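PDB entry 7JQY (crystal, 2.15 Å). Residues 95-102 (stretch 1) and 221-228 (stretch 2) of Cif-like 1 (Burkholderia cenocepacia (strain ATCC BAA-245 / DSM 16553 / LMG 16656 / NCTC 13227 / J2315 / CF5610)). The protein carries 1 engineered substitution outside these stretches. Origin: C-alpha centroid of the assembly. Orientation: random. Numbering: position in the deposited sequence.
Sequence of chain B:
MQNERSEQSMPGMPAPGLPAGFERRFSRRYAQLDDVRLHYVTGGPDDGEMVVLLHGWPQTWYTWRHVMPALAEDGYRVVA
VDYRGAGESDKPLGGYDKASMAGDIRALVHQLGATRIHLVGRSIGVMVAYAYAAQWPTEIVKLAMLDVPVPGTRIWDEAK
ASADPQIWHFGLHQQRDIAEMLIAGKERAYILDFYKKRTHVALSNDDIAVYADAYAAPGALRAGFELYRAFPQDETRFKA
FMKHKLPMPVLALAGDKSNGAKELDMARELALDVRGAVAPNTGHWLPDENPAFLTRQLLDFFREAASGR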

# COMPACT_ATOMS: atom_id res chain seq x y z
N GLY B 95 25.67 -7.95 20.53
CA GLY B 95 27.01 -7.41 20.39
C GLY B 95 27.04 -5.95 19.98
O GLY B 95 28.02 -5.49 19.40
N TYR B 96 25.98 -5.20 20.30
CA TYR B 96 25.87 -3.81 19.88
C TYR B 96 26.26 -2.81 20.97
O TYR B 96 26.10 -1.60 20.76
N ASP B 97 26.74 -3.28 22.12
CA ASP B 97 27.43 -2.39 23.06
C ASP B 97 28.76 -1.97 22.44
O ASP B 97 29.41 -2.75 21.74
N LYS B 98 29.16 -0.72 22.70
CA LYS B 98 30.27 -0.15 21.94
C LYS B 98 31.60 -0.82 22.28
O LYS B 98 32.46 -0.93 21.40
N ALA B 99 31.78 -1.28 23.52
CA ALA B 99 33.03 -1.95 23.87
C ALA B 99 33.21 -3.23 23.06
O ALA B 99 34.31 -3.52 22.58
N SER B 100 32.15 -4.01 22.92
CA SER B 100 32.26 -5.23 22.12
C SER B 100 32.44 -4.92 20.64
O SER B 100 33.18 -5.63 19.95
N MET B 101 31.81 -3.86 20.15
CA MET B 101 31.99 -3.47 18.76
C MET B 101 33.42 -3.05 18.49
O MET B 101 33.93 -3.24 17.38
N ALA B 102 34.09 -2.46 19.48
CA ALA B 102 35.51 -2.18 19.33
C ALA B 102 36.30 -3.47 19.15
O ALA B 102 37.28 -3.51 18.40
N LEU B 221 17.63 -1.51 10.03
CA LEU B 221 16.99 -0.64 11.02
C LEU B 221 17.15 -1.20 12.42
O LEU B 221 17.59 -0.50 13.34
N ARG B 222 16.82 -2.49 12.59
CA ARG B 222 16.92 -3.14 13.89
C ARG B 222 18.33 -3.03 14.45
O ARG B 222 18.53 -2.61 15.59
N ALA B 223 19.32 -3.40 13.64
CA ALA B 223 20.69 -3.39 14.11
C ALA B 223 21.12 -1.97 14.47
O ALA B 223 21.85 -1.76 15.44
N GLY B 224 20.71 -0.99 13.66
CA GLY B 224 21.04 0.39 13.99
C GLY B 224 20.44 0.84 15.31
O GLY B 224 21.11 1.46 16.13
N PHE B 225 19.18 0.47 15.55
CA PHE B 225 18.50 0.91 16.78
C PHE B 225 19.05 0.21 18.01
O PHE B 225 18.96 0.76 19.12
N GLU B 226 19.59 -1.00 17.86
CA GLU B 226 20.20 -1.71 18.98
C GLU B 226 21.46 -1.02 19.48
O GLU B 226 21.86 -1.23 20.63
N LEU B 227 22.11 -0.21 18.64
CA LEU B 227 23.20 0.62 19.14
C LEU B 227 22.69 1.58 20.21
O LEU B 227 23.34 1.77 21.24
N TYR B 228 21.51 2.16 19.98
CA TYR B 228 20.88 3.08 20.92
C TYR B 228 20.27 2.35 22.11
O TYR B 228 20.23 2.90 23.22

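This is a small, mostly apolar contact, about 310 Å² counting both sides, in which a buried tyrosine lies along a helix and a lysine ties the start of a second helix to it by one hydrogen bond. The backbones come closest at Tyr96 and Leu227, whose CA atoms are 5.2 Å apart.

Tyr96 is the centre of the packing. Its CA-to-CB bond points toward the other stretch, and with chi1 in m the ring extends back along the helix, past Glu226 to Ala223. Tyr96 CD1 lies 3.5 Å from Glu226 CB, its CD2 4.0 Å from Leu227 CD2, and its OH 3.5 Å from Ala223 CB; Ala223 O sits over one ring face. A long, flat side chain can span these successive positions, and the short methyl of Ala223 leaves room for the phenol end. The hydroxyl finds its hydrogen bonding elsewhere in the structure. Glu226 also starts toward Tyr96, which sets its aliphatic CB against the ring, while its m, m rotamer leads the carboxylate away.

Leu227 (m, t) begins sideways, yet its end comes nearer: CD2 reaches Met101 SD at 3.3 Å as well as the tyrosine ring. Met101 (m, t, p) points toward the helix, and its unbranched chain brings the sulfur to this methyl.

Lys98 supplies the polar link. Its chain leaves sideways, then folds through m, m, t, m so that NZ donates to Leu227 O at 2.8 Å and, within its own stretch, to Tyr96 O, also at 2.8 Å. The buried ammonium thus joins two carbonyls from the two stretches, while Lys98 CE packs 4.0 Å from Leu227 CB. Asp97 points away and caps the helix instead, its OD2 accepting from Ser100 N at 2.9 Å.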

# COMPACT_ATOMS: atom_id res chain seq x y z
CB TYR B 96 24.46 -3.52 19.35
CG TYR B 96 24.16 -4.30 18.09
CD1 TYR B 96 23.25 -5.35 18.09
CD2 TYR B 96 24.83 -4.00 16.90
CE1 TYR B 96 22.99 -6.06 16.94
CE2 TYR B 96 24.58 -4.71 15.75
CZ TYR B 96 23.66 -5.74 15.78
OH TYR B 96 23.41 -6.46 14.63
CB ASP B 97 27.68 -3.09 24.39
CG ASP B 97 28.50 -4.36 24.23
OD1 ASP B 97 27.92 -5.38 23.79
OD2 ASP B 97 29.72 -4.32 24.51
CB LYS B 98 30.34 1.36 22.19
CG LYS B 98 29.02 2.08 21.92
CD LYS B 98 28.42 1.60 20.59
CE LYS B 98 26.93 1.91 20.49
NZ LYS B 98 26.08 1.14 21.45
CB ALA B 99 33.07 -2.25 25.37
CB SER B 100 31.02 -6.10 22.33
OG SER B 100 31.06 -6.71 23.61
CB MET B 101 31.02 -2.35 18.41
CG MET B 101 29.59 -2.80 18.40
SD MET B 101 28.46 -1.50 17.93
CE MET B 101 29.13 -1.00 16.34
CB ALA B 102 36.03 -1.38 20.52
CB LEU B 221 15.51 -0.47 10.69
CG LEU B 221 15.07 0.48 9.59
CD1 LEU B 221 13.55 0.48 9.54
CD2 LEU B 221 15.60 1.92 9.84
CB ARG B 222 16.51 -4.62 13.79
CG ARG B 222 16.95 -5.43 15.00
CD ARG B 222 16.62 -6.92 14.90
NE ARG B 222 17.46 -7.63 13.94
CZ ARG B 222 18.74 -7.91 14.14
NH1 ARG B 222 19.33 -7.54 15.27
NH2 ARG B 222 19.44 -8.57 13.22
CB ALA B 223 21.62 -3.97 13.04
CB PHE B 225 17.00 0.68 16.66
CG PHE B 225 16.33 1.55 15.64
CD1 PHE B 225 16.83 2.82 15.37
CD2 PHE B 225 15.23 1.10 14.93
CE1 PHE B 225 16.22 3.63 14.42
CE2 PHE B 225 14.62 1.89 13.98
CZ PHE B 225 15.12 3.17 13.72
CB GLU B 226 20.52 -3.15 18.58
CG GLU B 226 19.30 -4.03 18.32
CD GLU B 226 18.48 -4.31 19.56
OE1 GLU B 226 19.06 -4.36 20.67
OE2 GLU B 226 17.24 -4.48 19.44
CB LEU B 227 23.83 1.42 18.00
CG LEU B 227 24.30 0.64 16.77
CD1 LEU B 227 24.53 1.56 15.57
CD2 LEU B 227 25.56 -0.07 17.16
CB TYR B 228 19.82 3.91 20.20
CG TYR B 228 20.38 4.85 19.15
CD1 TYR B 228 20.53 6.20 19.42
CD2 TYR B 228 20.76 4.39 17.89
CE1 TYR B 228 21.05 7.07 18.48
CE2 TYR B 228 21.28 5.25 16.94
CZ TYR B 228 21.42 6.60 17.24
OH TYR B 228 21.93 7.46 16.31